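Local coordinates for histidine-rich glycoprotein (Oryctolagus cuniculus, PDB 4CCV) that acts as a plasma adapter that binds heparin, heme, plasminogen, thrombospondin and divalent metal ions and helps regulate coagulation, fibrinolysis and angiogenesis, at residues Glu50-Arg61 with Phe74-Val85. Residues are numbered along the deposited sequence; the frame is centred on the assembly and turned at random.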
ATOM      1  N   GLU A  50      -3.145 -21.376   9.680  1.00 66.06           N
ATOM      2  CA  GLU A  50      -1.736 -21.509   9.262  1.00 68.66           C
ATOM      3  C   GLU A  50      -0.921 -20.224   9.308  1.00 65.05           C
ATOM      4  O   GLU A  50       0.219 -20.231   9.756  1.00 61.76           O
ATOM      5  CB  GLU A  50      -1.689 -22.038   7.830  1.00 73.74           C
ATOM      6  CG  GLU A  50      -0.305 -22.447   7.330  1.00 81.42           C
ATOM      7  CD  GLU A  50      -0.037 -23.954   7.408  1.00 92.73           C
ATOM      8  OE1 GLU A  50      -0.948 -24.727   7.789  1.00 97.41           O
ATOM      9  OE2 GLU A  50       1.099 -24.374   7.078  1.00 99.43           O
ATOM     10  N   ARG A  51      -1.490 -19.157   8.758  1.00 52.35           N
ATOM     11  CA  ARG A  51      -0.896 -17.836   8.771  1.00 48.22           C
ATOM     12  C   ARG A  51      -1.891 -16.855   9.329  1.00 45.60           C
ATOM     13  O   ARG A  51      -3.097 -17.117   9.364  1.00 47.75           O
ATOM     14  CB  ARG A  51      -0.522 -17.400   7.356  1.00 51.06           C
ATOM     15  CG  ARG A  51       0.501 -18.319   6.689  1.00 53.98           C
ATOM     16  CD  ARG A  51       1.915 -17.948   7.084  1.00 52.51           C
ATOM     17  NE  ARG A  51       2.935 -18.682   6.353  1.00 54.76           N
ATOM     18  CZ  ARG A  51       3.420 -18.393   5.139  1.00 57.13           C
ATOM     19  NH1 ARG A  51       2.966 -17.383   4.385  1.00 50.02           N
ATOM     20  NH2 ARG A  51       4.361 -19.190   4.637  1.00 61.26           N
ATOM     21  N   THR A  52      -1.338 -15.737   9.795  1.00 40.98           N
ATOM     22  CA  THR A  52      -2.038 -14.523  10.023  1.00 39.37           C
ATOM     23  C   THR A  52      -1.654 -13.572   8.870  1.00 37.60           C
ATOM     24  O   THR A  52      -0.482 -13.280   8.661  1.00 38.96           O
ATOM     25  CB  THR A  52      -1.699 -14.015  11.428  1.00 39.18           C
ATOM     26  OG1 THR A  52      -2.274 -14.954  12.333  1.00 39.73           O
ATOM     27  CG2 THR A  52      -2.358 -12.674  11.708  1.00 39.56           C
ATOM     28  N   ASN A  53      -2.647 -13.170   8.093  1.00 32.25           N
ATOM     29  CA  ASN A  53      -2.450 -12.185   7.031  1.00 32.24           C
ATOM     30  C   ASN A  53      -2.920 -10.809   7.447  1.00 30.49           C
ATOM     31  O   ASN A  53      -4.012 -10.659   8.005  1.00 33.18           O
ATOM     32  CB  ASN A  53      -3.159 -12.672   5.759  1.00 31.86           C
ATOM     33  CG  ASN A  53      -2.468 -13.859   5.133  1.00 33.25           C
ATOM     34  OD1 ASN A  53      -2.710 -15.037   5.456  1.00 38.84           O
ATOM     35  ND2 ASN A  53      -1.604 -13.574   4.243  1.00 33.71           N
ATOM     36  N   TYR A  54      -2.111  -9.785   7.185  1.00 30.66           N
ATOM     37  CA  TYR A  54      -2.534  -8.377   7.352  1.00 29.31           C
ATOM     38  C   TYR A  54      -2.557  -7.754   5.999  1.00 27.81           C
ATOM     39  O   TYR A  54      -1.598  -7.894   5.257  1.00 29.70           O
ATOM     40  CB  TYR A  54      -1.566  -7.555   8.234  1.00 30.66           C
ATOM     41  CG  TYR A  54      -1.545  -7.986   9.667  1.00 31.82           C
ATOM     42  CD1 TYR A  54      -0.753  -9.050  10.055  1.00 33.90           C
ATOM     43  CD2 TYR A  54      -2.342  -7.371  10.622  1.00 31.49           C
ATOM     44  CE1 TYR A  54      -0.731  -9.487  11.371  1.00 35.82           C
ATOM     45  CE2 TYR A  54      -2.349  -7.803  11.943  1.00 34.57           C
ATOM     46  CZ  TYR A  54      -1.513  -8.855  12.316  1.00 35.72           C
ATOM     47  OH  TYR A  54      -1.480  -9.344  13.589  1.00 39.71           O
ATOM     48  N   TYR A  55      -3.657  -7.081   5.682  1.00 26.67           N
ATOM     49  CA  TYR A  55      -3.851  -6.417   4.400  1.00 27.11           C
ATOM     50  C   TYR A  55      -3.785  -4.942   4.702  1.00 27.26           C
ATOM     51  O   TYR A  55      -4.635  -4.384   5.427  1.00 28.46           O
ATOM     52  CB  TYR A  55      -5.170  -6.833   3.721  1.00 28.40           C
ATOM     53  CG  TYR A  55      -5.169  -8.336   3.418  1.00 31.91           C
ATOM     54  CD1 TYR A  55      -4.624  -8.837   2.237  1.00 33.10           C
ATOM     55  CD2 TYR A  55      -5.706  -9.249   4.307  1.00 34.70           C
ATOM     56  CE1 TYR A  55      -4.631 -10.215   1.969  1.00 34.93           C
ATOM     57  CE2 TYR A  55      -5.691 -10.626   4.052  1.00 35.02           C
ATOM     58  CZ  TYR A  55      -5.179 -11.098   2.868  1.00 34.69           C
ATOM     59  OH  TYR A  55      -5.123 -12.482   2.620  1.00 36.41           O
ATOM     60  N   VAL A  56      -2.673  -4.347   4.287  1.00 26.73           N
ATOM     61  CA  VAL A  56      -2.377  -2.970   4.623  1.00 26.94           C
ATOM     62  C   VAL A  56      -2.724  -2.172   3.392  1.00 25.77           C
ATOM     63  O   VAL A  56      -2.033  -2.332   2.397  1.00 26.25           O
ATOM     64  CB  VAL A  56      -0.902  -2.773   4.941  1.00 28.14           C
ATOM     65  CG1 VAL A  56      -0.615  -1.308   5.273  1.00 30.61           C
ATOM     66  CG2 VAL A  56      -0.514  -3.636   6.129  1.00 29.79           C
ATOM     67  N   ASP A  57      -3.756  -1.316   3.477  1.00 24.76           N
ATOM     68  CA  ASP A  57      -4.267  -0.512   2.346  1.00 24.95           C
ATOM     69  C   ASP A  57      -3.725   0.883   2.565  1.00 25.54           C
ATOM     70  O   ASP A  57      -3.920   1.444   3.632  1.00 25.52           O
ATOM     71  CB  ASP A  57      -5.803  -0.419   2.306  1.00 26.19           C
ATOM     72  CG  ASP A  57      -6.488  -1.771   2.064  1.00 28.55           C
ATOM     73  OD1 ASP A  57      -5.807  -2.603   1.485  1.00 28.88           O
ATOM     74  OD2 ASP A  57      -7.648  -2.020   2.465  1.00 29.09           O
ATOM     75  N   PHE A  58      -3.014   1.392   1.577  1.00 25.85           N
ATOM     76  CA  PHE A  58      -2.293   2.656   1.709  1.00 27.09           C
ATOM     77  C   PHE A  58      -2.344   3.502   0.454  1.00 26.77           C
ATOM     78  O   PHE A  58      -2.511   2.961  -0.654  1.00 26.05           O
ATOM     79  CB  PHE A  58      -0.851   2.469   2.269  1.00 26.25           C
ATOM     80  CG  PHE A  58       0.078   1.690   1.421  1.00 26.15           C
ATOM     81  CD1 PHE A  58       0.124   0.306   1.508  1.00 26.83           C
ATOM     82  CD2 PHE A  58       0.962   2.318   0.574  1.00 26.77           C
ATOM     83  CE1 PHE A  58       1.043  -0.413   0.776  1.00 26.97           C
ATOM     84  CE2 PHE A  58       1.858   1.604  -0.194  1.00 26.82           C
ATOM     85  CZ  PHE A  58       1.926   0.224  -0.052  1.00 29.06           C
ATOM     86  N   SER A  59      -2.294   4.840   0.637  1.00 28.58           N
ATOM     87  CA  SER A  59      -2.245   5.756  -0.477  1.00 27.80           C
ATOM     88  C   SER A  59      -0.796   6.052  -0.762  1.00 28.04           C
ATOM     89  O   SER A  59       0.045   5.958   0.141  1.00 28.36           O
ATOM     90  CB  SER A  59      -3.014   7.059  -0.203  1.00 29.67           C
ATOM     91  OG  SER A  59      -2.780   7.506   1.089  1.00 30.26           O
ATOM     92  N   VAL A  60      -0.525   6.367  -2.028  1.00 29.28           N
ATOM     93  CA  VAL A  60       0.787   6.754  -2.511  1.00 31.48           C
ATOM     94  C   VAL A  60       0.740   8.030  -3.368  1.00 31.21           C
ATOM     95  O   VAL A  60      -0.301   8.356  -3.894  1.00 29.38           O
ATOM     96  CB  VAL A  60       1.452   5.596  -3.292  1.00 32.29           C
ATOM     97  CG1 VAL A  60       1.696   4.409  -2.338  1.00 33.38           C
ATOM     98  CG2 VAL A  60       0.646   5.159  -4.543  1.00 34.59           C
ATOM     99  N   ARG A  61       1.881   8.701  -3.514  1.00 32.34           N
ATOM    100  CA  ARG A  61       2.035   9.832  -4.415  1.00 35.34           C
ATOM    101  C   ARG A  61       3.204   9.606  -5.357  1.00 35.83           C
ATOM    102  O   ARG A  61       4.233   9.055  -4.985  1.00 33.75           O
ATOM    103  CB  ARG A  61       2.328  11.121  -3.631  1.00 37.11           C
ATOM    104  CG  ARG A  61       1.177  11.609  -2.780  1.00 40.90           C
ATOM    105  CD  ARG A  61      -0.085  11.849  -3.603  1.00 42.29           C
ATOM    106  NE  ARG A  61      -1.094  12.578  -2.819  1.00 49.38           N
ATOM    107  CZ  ARG A  61      -1.937  13.498  -3.310  1.00 52.78           C
ATOM    108  NH1 ARG A  61      -1.892  13.825  -4.599  1.00 51.69           N
ATOM    109  NH2 ARG A  61      -2.808  14.111  -2.499  1.00 53.92           N
ATOM    110  N   PHE A  74      -2.127  10.095  -7.861  1.00 33.87           N
ATOM    111  CA  PHE A  74      -2.386   9.457  -6.557  1.00 34.57           C
ATOM    112  C   PHE A  74      -2.484   7.980  -6.879  1.00 32.52           C
ATOM    113  O   PHE A  74      -2.752   7.611  -8.023  1.00 32.92           O
ATOM    114  CB  PHE A  74      -3.667  10.069  -5.962  1.00 40.68           C
ATOM    115  CG  PHE A  74      -4.214   9.362  -4.766  1.00 47.46           C
ATOM    116  CD1 PHE A  74      -5.052   8.213  -4.911  1.00 49.52           C
ATOM    117  CD2 PHE A  74      -3.938   9.837  -3.473  1.00 50.74           C
ATOM    118  CE1 PHE A  74      -5.559   7.564  -3.789  1.00 44.14           C
ATOM    119  CE2 PHE A  74      -4.466   9.195  -2.358  1.00 51.89           C
ATOM    120  CZ  PHE A  74      -5.281   8.066  -2.524  1.00 46.70           C
ATOM    121  N   GLY A  75      -2.197   7.118  -5.915  1.00 31.01           N
ATOM    122  CA  GLY A  75      -2.436   5.695  -6.107  1.00 29.31           C
ATOM    123  C   GLY A  75      -2.940   5.041  -4.856  1.00 28.90           C
ATOM    124  O   GLY A  75      -2.782   5.570  -3.764  1.00 27.82           O
ATOM    125  N   PHE A  76      -3.532   3.860  -5.000  1.00 28.34           N
ATOM    126  CA  PHE A  76      -3.835   3.042  -3.840  1.00 28.48           C
ATOM    127  C   PHE A  76      -3.038   1.750  -4.000  1.00 28.77           C
ATOM    128  O   PHE A  76      -2.984   1.223  -5.117  1.00 27.34           O
ATOM    129  CB  PHE A  76      -5.362   2.723  -3.822  1.00 28.60           C
ATOM    130  CG  PHE A  76      -6.236   3.762  -3.185  1.00 28.43           C
ATOM    131  CD1 PHE A  76      -5.939   4.296  -1.945  1.00 27.76           C
ATOM    132  CD2 PHE A  76      -7.422   4.192  -3.821  1.00 29.35           C
ATOM    133  CE1 PHE A  76      -6.747   5.227  -1.362  1.00 28.02           C
ATOM    134  CE2 PHE A  76      -8.254   5.112  -3.201  1.00 29.79           C
ATOM    135  CZ  PHE A  76      -7.899   5.665  -1.983  1.00 28.78           C
ATOM    136  N   CYS A  77      -2.477   1.218  -2.893  1.00 29.08           N
ATOM    137  CA  CYS A  77      -1.821  -0.062  -2.857  1.00 30.04           C
ATOM    138  C   CYS A  77      -2.424  -0.903  -1.750  1.00 27.98           C
ATOM    139  O   CYS A  77      -2.940  -0.391  -0.749  1.00 27.54           O
ATOM    140  CB  CYS A  77      -0.312   0.040  -2.628  1.00 33.90           C
ATOM    141  SG  CYS A  77       0.586   1.088  -3.793  1.00 38.13           S
ATOM    142  N   ARG A  78      -2.358  -2.218  -1.956  1.00 27.06           N
ATOM    143  CA  ARG A  78      -2.619  -3.172  -0.897  1.00 27.58           C
ATOM    144  C   ARG A  78      -1.399  -4.072  -0.802  1.00 29.63           C
ATOM    145  O   ARG A  78      -0.986  -4.639  -1.800  1.00 29.99           O
ATOM    146  CB  ARG A  78      -3.869  -4.035  -1.183  1.00 29.41           C
ATOM    147  CG  ARG A  78      -4.012  -5.189  -0.196  1.00 30.75           C
ATOM    148  CD  ARG A  78      -5.358  -5.900  -0.211  1.00 31.79           C
ATOM    149  NE  ARG A  78      -6.330  -5.075   0.497  1.00 31.27           N
ATOM    150  CZ  ARG A  78      -7.581  -5.441   0.756  1.00 35.79           C
ATOM    151  NH1 ARG A  78      -8.062  -6.599   0.315  1.00 35.84           N
ATOM    152  NH2 ARG A  78      -8.394  -4.617   1.409  1.00 36.78           N
ATOM    153  N   ALA A  79      -0.871  -4.206   0.409  1.00 30.23           N
ATOM    154  CA  ALA A  79       0.162  -5.155   0.736  1.00 30.29           C
ATOM    155  C   ALA A  79      -0.417  -6.245   1.606  1.00 29.78           C
ATOM    156  O   ALA A  79      -0.946  -6.009   2.696  1.00 32.30           O
ATOM    157  CB  ALA A  79       1.338  -4.483   1.445  1.00 30.11           C
ATOM    158  N   ASP A  80      -0.214  -7.462   1.170  1.00 28.88           N
ATOM    159  CA  ASP A  80      -0.659  -8.612   1.920  1.00 29.46           C
ATOM    160  C   ASP A  80       0.560  -9.128   2.658  1.00 30.32           C
ATOM    161  O   ASP A  80       1.435  -9.727   2.023  1.00 30.69           O
ATOM    162  CB  ASP A  80      -1.212  -9.688   0.999  1.00 34.38           C
ATOM    163  CG  ASP A  80      -1.377 -11.060   1.709  1.00 41.04           C
ATOM    164  OD1 ASP A  80      -1.250 -11.182   2.973  1.00 43.73           O
ATOM    165  OD2 ASP A  80      -1.595 -12.040   0.980  1.00 47.04           O
ATOM    166  N   LEU A  81       0.607  -8.976   3.975  1.00 29.71           N
ATOM    167  CA  LEU A  81       1.749  -9.505   4.762  1.00 31.10           C
ATOM    168  C   LEU A  81       1.323 -10.804   5.462  1.00 30.83           C
ATOM    169  O   LEU A  81       0.336 -10.844   6.205  1.00 29.53           O
ATOM    170  CB  LEU A  81       2.194  -8.511   5.827  1.00 34.58           C
ATOM    171  CG  LEU A  81       2.257  -7.040   5.354  1.00 42.12           C
ATOM    172  CD1 LEU A  81       2.185  -6.028   6.511  1.00 48.88           C
ATOM    173  CD2 LEU A  81       3.504  -6.820   4.585  1.00 41.92           C
ATOM    174  N   SER A  82       2.041 -11.865   5.159  1.00 28.86           N
ATOM    175  CA  SER A  82       1.723 -13.152   5.693  1.00 34.04           C
ATOM    176  C   SER A  82       2.726 -13.544   6.773  1.00 32.59           C
ATOM    177  O   SER A  82       3.939 -13.581   6.543  1.00 33.54           O
ATOM    178  CB  SER A  82       1.739 -14.172   4.556  1.00 35.20           C
ATOM    179  OG  SER A  82       1.332 -15.405   5.049  1.00 42.53           O
ATOM    180  N   PHE A  83       2.207 -13.822   7.953  1.00 35.01           N
ATOM    181  CA  PHE A  83       3.021 -14.089   9.124  1.00 35.25           C
ATOM    182  C   PHE A  83       2.797 -15.489   9.680  1.00 39.17           C
ATOM    183  O   PHE A  83       1.676 -16.010   9.784  1.00 39.69           O
ATOM    184  CB  PHE A  83       2.759 -13.101  10.287  1.00 35.26           C
ATOM    185  CG  PHE A  83       3.245 -11.718  10.018  1.00 33.22           C
ATOM    186  CD1 PHE A  83       4.547 -11.343  10.357  1.00 31.67           C
ATOM    187  CD2 PHE A  83       2.393 -10.765   9.409  1.00 31.53           C
ATOM    188  CE1 PHE A  83       4.996 -10.062  10.092  1.00 30.41           C
ATOM    189  CE2 PHE A  83       2.853  -9.497   9.141  1.00 30.46           C
ATOM    190  CZ  PHE A  83       4.141  -9.135   9.499  1.00 31.47           C
ATOM    191  N   ASP A  84       3.907 -16.073  10.104  1.00 44.08           N
ATOM    192  CA  ASP A  84       3.878 -17.231  10.972  1.00 49.92           C
ATOM    193  C   ASP A  84       2.934 -16.921  12.139  1.00 51.95           C
ATOM    194  O   ASP A  84       3.002 -15.826  12.716  1.00 50.45           O
ATOM    195  CB  ASP A  84       5.282 -17.429  11.510  1.00 54.44           C
ATOM    196  CG  ASP A  84       5.420 -18.703  12.268  1.00 62.59           C
ATOM    197  OD1 ASP A  84       4.674 -18.910  13.253  1.00 69.03           O
ATOM    198  OD2 ASP A  84       6.288 -19.495  11.870  1.00 66.26           O
ATOM    199  N   VAL A  85       2.050 -17.835  12.502  1.00 55.55           N
ATOM    200  CA  VAL A  85       1.192 -17.554  13.673  1.00 61.02           C
ATOM    201  C   VAL A  85       1.965 -17.305  14.987  1.00 65.40           C
ATOM    202  O   VAL A  85       1.384 -16.783  15.930  1.00 67.04           O
ATOM    203  CB  VAL A  85       0.143 -18.646  13.915  1.00 65.70           C
ATOM    204  CG1 VAL A  85      -0.748 -18.780  12.686  1.00 66.08           C
ATOM    205  CG2 VAL A  85       0.803 -19.974  14.286  1.00 70.13           C
TER
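Residues 51-61 and 74-84 run antiparallel, and hydrogen-bonded pairs from Thr52 with Phe83 to Val60 with Gly75 join them. Arg78 meets Asp57 side-on: NE reaches OD1 at 2.7 Å and NH2 reaches OD2 at 2.9 Å. Both bonds are nearly straight, and the guanidinium and carboxylate planes lie only 7° apart. Asp57 OD2 also pairs with Arg42, so this carboxylate probably offsets two close positive charges. The CB of Tyr55 sits over one face of the Arg78 guanidinium. Further along, Asn53 ND2 donates to the syn lone pair of Asp80 OD1, 2.7 Å away. A bend at chi2 (-84°) turns the Arg51 chain so that its NH1 meets Ser82 OG in the guanidinium plane; the same nitrogen pairs with Asp95. The strands form the hairpin of the third and fourth strands in the five-stranded sheet of this second cystatin domain. Asn53, Tyr55, Asp57, Arg78 and Asp80 lie on one face; Phe58, Val60, Ala79 and Leu81 lie on the opposite face, against helix 15-27. There Cys77 CB lies over the Phe58 ring, 3.7 Å from its centroid, while SG forms the disulfide to Cys100. Val60 CG2 presses tightly on Gly75 CA at 3.5 Å. Near the bound glutathione, Phe74 CD2 lies over one face of the Arg61 guanidinium, whose NE pairs with Asp38.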